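PDB 3OYR: trans-isoprenyl diphosphate synthase from Caulobacter crescentus, which probably makes octaprenyl diphosphate, the precursor of the isoprenoid quinone side chain, by adding five isopentenyl units to farnesyl diphosphate. Local coordinates for residues 19-24 against 338-342; 155-159 against 194-198; 212-217 against 320-324. Residues are numbered along the deposited sequence.

Contact 1: residues 19-24 against 338-342; sequences RKSGSV and DFAVS
Residues 19-24 run as an irregular loop, with no helix or strand, over the final turn of helix 328-342. R19 has NH1 4.2 Å from V341 CG1; its poorly ordered guanidinium forms a salt bridge with D308. K20 uses its backbone: K20 O lies 3.5 Å from D338 CB and accepts a hydrogen bond from a water that also donates to D338 O, both at 2.8 Å. The D338 carboxylate instead pairs with K318 on helix 302-320. At S21 (phi/psi -71/-43), S21 O takes a very short hydrogen bond of 2.4 Å from S342 OG, S342 being in rotamer p. In this all-helical isoprenoid synthase fold, the segment ahead of helix 25-45 is pinned to the last helix. G22, at 67/-169, brings its CA 4.7 Å from F339 CA; a CB here would lie 2.8 Å from both D338 CB and F339 N. S23 is fully extended, with S23 N 3.8 Å from F339 CB. V24 sets CG1 over one face of the F339 ring (chi1 t), 3.9 Å from its centroid, a CH-pi contact.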
loop_
_atom_site.group_PDB
_atom_site.type_symbol
_atom_site.label_atom_id
_atom_site.label_comp_id
_atom_site.label_asym_id
_atom_site.label_seq_id
_atom_site.Cartn_x
_atom_site.Cartn_y
_atom_site.Cartn_z
ATOM N N ARG B 19 27.130 10.402 26.373
ATOM C CA ARG B 19 26.947 10.893 24.994
ATOM C C ARG B 19 25.990 12.093 24.899
ATOM O O ARG B 19 25.076 12.222 25.722
ATOM C CB ARG B 19 26.473 9.754 24.076
ATOM C CG ARG B 19 25.201 9.045 24.549
ATOM C CD ARG B 19 24.797 7.910 23.616
ATOM N NE ARG B 19 25.280 6.599 24.060
ATOM C CZ ARG B 19 24.563 5.712 24.756
ATOM N NH1 ARG B 19 23.307 5.971 25.121
ATOM N NH2 ARG B 19 25.109 4.550 25.092
ATOM N N LYS B 20 26.209 12.958 23.900
ATOM C CA LYS B 20 25.345 14.134 23.651
ATOM C C LYS B 20 23.891 13.749 23.397
ATOM O O LYS B 20 23.613 12.717 22.777
ATOM C CB LYS B 20 25.850 14.968 22.473
ATOM C CG LYS B 20 26.861 16.051 22.838
ATOM C CD LYS B 20 27.211 16.944 21.633
ATOM C CE LYS B 20 28.039 16.207 20.583
ATOM N NZ LYS B 20 28.679 17.160 19.646
ATOM N N SER B 21 22.982 14.577 23.904
ATOM C CA SER B 21 21.544 14.375 23.754
ATOM C C SER B 21 21.039 14.616 22.328
ATOM O O SER B 21 20.221 13.852 21.811
ATOM C CB SER B 21 20.780 15.294 24.715
ATOM O OG SER B 21 20.761 14.753 26.024
ATOM N N GLY B 22 21.525 15.683 21.700
ATOM C CA GLY B 22 20.915 16.191 20.479
ATOM C C GLY B 22 19.529 16.747 20.768
ATOM O O GLY B 22 19.142 16.905 21.934
ATOM N N SER B 23 18.793 17.036 19.699
ATOM C CA SER B 23 17.425 17.562 19.753
ATOM C C SER B 23 16.908 17.602 18.329
ATOM O O SER B 23 17.689 17.422 17.395
ATOM C CB SER B 23 17.403 18.981 20.340
ATOM O OG SER B 23 18.396 19.785 19.735
ATOM N N VAL B 24 15.608 17.838 18.149
ATOM C CA VAL B 24 15.085 18.096 16.800
ATOM C C VAL B 24 14.948 19.581 16.533
ATOM O O VAL B 24 14.712 19.983 15.390
ATOM C CB VAL B 24 13.716 17.408 16.519
ATOM C CG1 VAL B 24 13.898 15.938 16.405
ATOM C CG2 VAL B 24 12.670 17.742 17.589
ATOM N N ASP B 338 21.888 12.090 17.288
ATOM C CA ASP B 338 21.954 11.911 18.740
ATOM C C ASP B 338 20.581 11.798 19.351
ATOM O O ASP B 338 20.357 11.013 20.296
ATOM C CB ASP B 338 22.747 13.071 19.377
ATOM C CG ASP B 338 24.238 12.996 19.058
ATOM O OD1 ASP B 338 24.732 11.882 18.753
ATOM O OD2 ASP B 338 24.914 14.039 19.089
ATOM N N PHE B 339 19.646 12.584 18.807
ATOM C CA PHE B 339 18.271 12.556 19.266
ATOM C C PHE B 339 17.612 11.200 19.023
ATOM O O PHE B 339 16.868 10.709 19.875
ATOM C CB PHE B 339 17.438 13.676 18.631
ATOM C CG PHE B 339 16.015 13.695 19.101
ATOM C CD1 PHE B 339 15.693 14.207 20.353
ATOM C CD2 PHE B 339 14.997 13.180 18.308
ATOM C CE1 PHE B 339 14.373 14.230 20.797
ATOM C CE2 PHE B 339 13.672 13.188 18.750
ATOM C CZ PHE B 339 13.362 13.723 19.987
ATOM N N ALA B 340 17.884 10.601 17.862
ATOM C CA ALA B 340 17.387 9.251 17.565
ATOM C C ALA B 340 17.673 8.251 18.695
ATOM O O ALA B 340 16.815 7.446 19.034
ATOM C CB ALA B 340 17.935 8.751 16.237
ATOM N N VAL B 341 18.863 8.339 19.291
ATOM C CA VAL B 341 19.273 7.472 20.397
ATOM C C VAL B 341 18.760 7.968 21.762
ATOM O O VAL B 341 18.308 7.165 22.583
ATOM C CB VAL B 341 20.816 7.319 20.435
ATOM C CG1 VAL B 341 21.253 6.361 21.521
ATOM C CG2 VAL B 341 21.328 6.833 19.077
ATOM N N SER B 342 18.805 9.278 21.997
ATOM C CA SER B 342 18.471 9.823 23.339
ATOM C C SER B 342 16.976 9.994 23.659
ATOM O O SER B 342 16.593 9.977 24.840
ATOM C CB SER B 342 19.217 11.137 23.606
ATOM O OG SER B 342 18.751 12.183 22.778
HETATM O O HOH W 1 22.468 10.284 21.920
#

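Contact 2: residues 155-159 against 194-198; sequences ILARA and ELFAA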
loop_
_atom_site.group_PDB
_atom_site.type_symbol
_atom_site.label_atom_id
_atom_site.label_comp_id
_atom_site.label_asym_id
_atom_site.label_seq_id
_atom_site.Cartn_x
_atom_site.Cartn_y
_atom_site.Cartn_z
ATOM N N ILE B 155 13.383 5.384 -6.073
ATOM C CA ILE B 155 13.913 5.301 -4.728
ATOM C C ILE B 155 12.802 4.971 -3.733
ATOM O O ILE B 155 12.965 4.098 -2.894
ATOM C CB ILE B 155 14.623 6.618 -4.321
ATOM C CG1 ILE B 155 15.987 6.760 -5.018
ATOM C CG2 ILE B 155 14.857 6.681 -2.831
ATOM C CD1 ILE B 155 16.550 8.214 -4.866
ATOM N N LEU B 156 11.666 5.649 -3.838
ATOM C CA LEU B 156 10.571 5.390 -2.877
ATOM C C LEU B 156 9.730 4.164 -3.171
ATOM O O LEU B 156 9.150 3.561 -2.240
ATOM C CB LEU B 156 9.688 6.646 -2.696
ATOM C CG LEU B 156 10.496 7.626 -1.828
ATOM C CD1 LEU B 156 10.181 9.062 -2.140
ATOM C CD2 LEU B 156 10.274 7.333 -0.363
ATOM N N ALA B 157 9.592 3.818 -4.451
ATOM C CA ALA B 157 8.958 2.540 -4.844
ATOM C C ALA B 157 9.731 1.351 -4.250
ATOM O O ALA B 157 9.145 0.446 -3.614
ATOM C CB ALA B 157 8.879 2.409 -6.359
ATOM N N ARG B 158 11.047 1.404 -4.419
ATOM C CA ARG B 158 11.951 0.409 -3.881
ATOM C C ARG B 158 11.823 0.367 -2.364
ATOM O O ARG B 158 11.610 -0.711 -1.791
ATOM C CB ARG B 158 13.406 0.681 -4.315
ATOM C CG ARG B 158 14.353 -0.407 -3.763
ATOM C CD ARG B 158 15.847 -0.159 -3.945
ATOM N NE ARG B 158 16.583 -1.034 -3.012
ATOM C CZ ARG B 158 16.943 -0.703 -1.765
ATOM N NH1 ARG B 158 17.584 -1.581 -1.009
ATOM N NH2 ARG B 158 16.666 0.501 -1.261
ATOM N N ALA B 159 11.876 1.537 -1.718
ATOM C CA ALA B 159 11.745 1.594 -0.245
ATOM C C ALA B 159 10.452 0.952 0.224
ATOM O O ALA B 159 10.460 0.191 1.181
ATOM C CB ALA B 159 11.838 3.008 0.266
ATOM N N GLU B 194 15.244 1.741 5.846
ATOM C CA GLU B 194 15.155 2.018 4.416
ATOM C C GLU B 194 14.326 3.259 4.039
ATOM O O GLU B 194 14.708 4.010 3.138
ATOM C CB GLU B 194 14.599 0.806 3.679
ATOM C CG GLU B 194 15.155 0.672 2.288
ATOM C CD GLU B 194 16.583 0.170 2.312
ATOM O OE1 GLU B 194 16.870 -0.891 2.915
ATOM O OE2 GLU B 194 17.429 0.851 1.731
ATOM N N LEU B 195 13.213 3.486 4.727
ATOM C CA LEU B 195 12.371 4.680 4.512
ATOM C C LEU B 195 13.128 5.994 4.896
ATOM O O LEU B 195 13.068 7.022 4.169
ATOM C CB LEU B 195 11.034 4.551 5.259
ATOM C CG LEU B 195 9.990 5.599 4.866
ATOM C CD1 LEU B 195 9.861 5.725 3.337
ATOM C CD2 LEU B 195 8.670 5.250 5.478
ATOM N N PHE B 196 13.909 5.923 5.977
ATOM C CA PHE B 196 14.810 7.020 6.355
ATOM C C PHE B 196 15.879 7.253 5.310
ATOM O O PHE B 196 16.105 8.401 4.938
ATOM C CB PHE B 196 15.480 6.784 7.709
ATOM C CG PHE B 196 14.600 7.115 8.894
ATOM C CD1 PHE B 196 14.054 6.113 9.670
ATOM C CD2 PHE B 196 14.336 8.440 9.235
ATOM C CE1 PHE B 196 13.254 6.433 10.773
ATOM C CE2 PHE B 196 13.549 8.775 10.318
ATOM C CZ PHE B 196 13.014 7.777 11.096
ATOM N N ALA B 197 16.532 6.172 4.847
ATOM C CA ALA B 197 17.509 6.283 3.767
ATOM C C ALA B 197 16.883 6.889 2.500
ATOM O O ALA B 197 17.482 7.764 1.882
ATOM C CB ALA B 197 18.103 4.925 3.444
ATOM N N ALA B 198 15.721 6.368 2.095
ATOM C CA ALA B 198 14.938 6.848 0.940
ATOM C C ALA B 198 14.526 8.310 1.043
ATOM O O ALA B 198 14.674 9.071 0.060
ATOM C CB ALA B 198 13.696 5.989 0.723
HETATM O O HOH W 2 19.606 -0.528 1.601
#
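In the all-alpha isoprenoid synthase fold, helices 150-173 and 181-206 run antiparallel, and this contact lies where they pair. The short segments 155-159 and 194-198 make an angle of 178° between their directions, with axes 9.3 Å apart. Alanines permit this approach: A159 CB meets A198 CB at 3.5 Å, and the paired CA atoms lie 5.7 Å apart for A159 and L195 and 6.0 Å for I155 and A198. I155 CG2 and L156 CD2 each pack 3.8 Å from A198 CB, while L156 CD2 reaches L195 CD1 at 4.1 Å.

Within the helices, A159 N donates to I155 O at 3.0 Å and A198 N to E194 O at 2.8 Å; L156 O and F196 O are also hydrogen-bonded to the hydroxyls of S160 and S200. The hydrogen bond found across the segments is between side chains, those of R158 and the buried E194. The E194 carboxylate forms salt bridges with two arginines, R158 and R218 of helix 211-238, and so places a negative charge between neighbouring positive ones. R218 is its stronger partner, although the position of E194 OE2 is not fully certain. Beyond this salt bridge, R158 also packs against E142 of the second subunit. A water donates to E194 OE2 at 2.6 Å and accepts a weak bond from R158 NH1 at 3.5 Å, whereas R158 NH2 points almost straight at E194 OE2, at 3.1 Å with an N-H...O angle of 170°.

Contact 3: residues 212-217 against 320-324; sequences AKSEAL and ALAMF
F324 pushes its ring (chi1 m) against one side of helix 211-238, overlapping K213, A216 and L217. The ring edge meets the K213 carbonyl, F324 CZ lying 3.7 Å from K213 O; F324 CE1 is 3.8 Å from A216 CB, and L217 CD1, on a leucine in rotamer mt, lies 3.6 Å from F324 CZ. The ring is presented by a type I beta turn, L321 to F324, closed by a 2.8 Å bond from F324 N to L321 O. This turn lies in the loop joining helix 302-320 to helix 328-342. The backbones come nearest at A216 and A320, whose CA atoms are 5.6 Å apart, and A216 CB lies 3.6 Å from A320 O. M323 (ptm) reaches back over the start of segment 212-217: M323 SD is 3.8 Å from A212 O, and M323 CE 3.8 Å from K213 CG. L321 CD2 meets L217 CD2 at 3.8 Å. F324 also touches L79 of helix 68-79. No hydrogen bond crosses between the segments, so the loop is docked on the helix by apolar shape fit.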
loop_
_atom_site.group_PDB
_atom_site.type_symbol
_atom_site.label_atom_id
_atom_site.label_comp_id
_atom_site.label_asym_id
_atom_site.label_seq_id
_atom_site.Cartn_x
_atom_site.Cartn_y
_atom_site.Cartn_z
ATOM N N ALA B 212 27.643 11.271 -5.407
ATOM C CA ALA B 212 28.397 11.260 -4.163
ATOM C C ALA B 212 27.583 11.880 -3.025
ATOM O O ALA B 212 27.498 11.304 -1.938
ATOM C CB ALA B 212 29.753 11.961 -4.340
ATOM N N LYS B 213 26.944 13.016 -3.292
ATOM C CA LYS B 213 26.094 13.668 -2.307
ATOM C C LYS B 213 24.848 12.853 -1.955
ATOM O O LYS B 213 24.501 12.722 -0.767
ATOM C CB LYS B 213 25.664 15.049 -2.795
ATOM C CG LYS B 213 26.753 16.084 -2.844
ATOM C CD LYS B 213 26.145 17.428 -3.209
ATOM C CE LYS B 213 27.121 18.583 -3.007
ATOM N NZ LYS B 213 26.509 19.863 -3.487
ATOM N N SER B 214 24.166 12.302 -2.962
ATOM C CA SER B 214 22.958 11.514 -2.683
ATOM C C SER B 214 23.280 10.216 -1.956
ATOM O O SER B 214 22.540 9.799 -1.063
ATOM C CB SER B 214 22.105 11.287 -3.944
ATOM O OG SER B 214 22.870 10.766 -5.027
ATOM N N GLU B 215 24.422 9.621 -2.300
ATOM C CA GLU B 215 24.900 8.414 -1.639
ATOM C C GLU B 215 25.267 8.705 -0.192
ATOM O O GLU B 215 24.917 7.928 0.696
ATOM C CB GLU B 215 26.080 7.753 -2.388
ATOM C CG GLU B 215 25.707 6.914 -3.643
ATOM C CD GLU B 215 24.614 5.840 -3.419
ATOM O OE1 GLU B 215 24.572 5.167 -2.361
ATOM O OE2 GLU B 215 23.790 5.653 -4.336
ATOM N N ALA B 216 25.911 9.845 0.042
ATOM C CA ALA B 216 26.262 10.275 1.402
ATOM C C ALA B 216 25.026 10.479 2.282
ATOM O O ALA B 216 24.977 10.040 3.432
ATOM C CB ALA B 216 27.091 11.538 1.365
ATOM N N LEU B 217 24.022 11.127 1.710
ATOM C CA LEU B 217 22.792 11.418 2.413
ATOM C C LEU B 217 21.964 10.176 2.659
ATOM O O LEU B 217 21.396 10.007 3.747
ATOM C CB LEU B 217 22.007 12.511 1.671
ATOM C CG LEU B 217 22.481 13.877 2.166
ATOM C CD1 LEU B 217 22.157 14.985 1.148
ATOM C CD2 LEU B 217 21.888 14.187 3.560
ATOM N N ALA B 320 28.734 9.901 8.049
ATOM C CA ALA B 320 28.237 9.925 6.654
ATOM C C ALA B 320 28.131 11.323 6.010
ATOM O O ALA B 320 28.171 11.447 4.787
ATOM C CB ALA B 320 26.916 9.199 6.548
ATOM N N LEU B 321 28.001 12.366 6.826
ATOM C CA LEU B 321 27.880 13.752 6.320
ATOM C C LEU B 321 29.197 14.534 6.172
ATOM O O LEU B 321 29.179 15.702 5.762
ATOM C CB LEU B 321 26.923 14.550 7.196
ATOM C CG LEU B 321 25.501 14.002 7.346
ATOM C CD1 LEU B 321 24.772 14.861 8.347
ATOM C CD2 LEU B 321 24.777 13.996 6.008
ATOM N N ALA B 322 30.321 13.880 6.473
ATOM C CA ALA B 322 31.655 14.488 6.459
ATOM C C ALA B 322 31.987 15.352 5.252
ATOM O O ALA B 322 32.672 16.365 5.409
ATOM C CB ALA B 322 32.728 13.409 6.608
ATOM N N MET B 323 31.532 14.949 4.059
ATOM C CA MET B 323 31.824 15.686 2.817
ATOM C C MET B 323 31.073 17.021 2.720
ATOM O O MET B 323 31.389 17.864 1.878
ATOM C CB MET B 323 31.521 14.825 1.568
ATOM C CG MET B 323 30.020 14.736 1.163
ATOM S SD MET B 323 29.659 13.989 -0.454
ATOM C CE MET B 323 30.290 15.252 -1.576
ATOM N N PHE B 324 30.064 17.215 3.566
ATOM C CA PHE B 324 29.276 18.440 3.487
ATOM C C PHE B 324 29.927 19.563 4.290
ATOM O O PHE B 324 30.632 19.280 5.251
ATOM C CB PHE B 324 27.830 18.181 3.914
ATOM C CG PHE B 324 27.074 17.321 2.942
ATOM C CD1 PHE B 324 26.897 15.958 3.193
ATOM C CD2 PHE B 324 26.548 17.869 1.769
ATOM C CE1 PHE B 324 26.212 15.157 2.289
ATOM C CE2 PHE B 324 25.861 17.074 0.863
ATOM C CZ PHE B 324 25.695 15.713 1.120
#

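From the N terminus, residues 19-24, just before helix 25-45, meet the end of helix 328-342, so contact 1 joins the two ends of the fold; it spans nearly the whole modelled chain, and the other two contacts lie within that span. Contact 2 closes first, after a short excursion from helix 150-173 into helix 181-206. The next helix, 211-238, opens contact 3, which closes about a hundred residues later at the loop after helix 302-320. Contacts 2 and 3 are thus in series, and no pair crosses. Their centres are 16 Å apart, and consecutive helices 181-206 and 211-238 connect the buried helix pair of contact 2 to the 320-324 loop before helix 328-342.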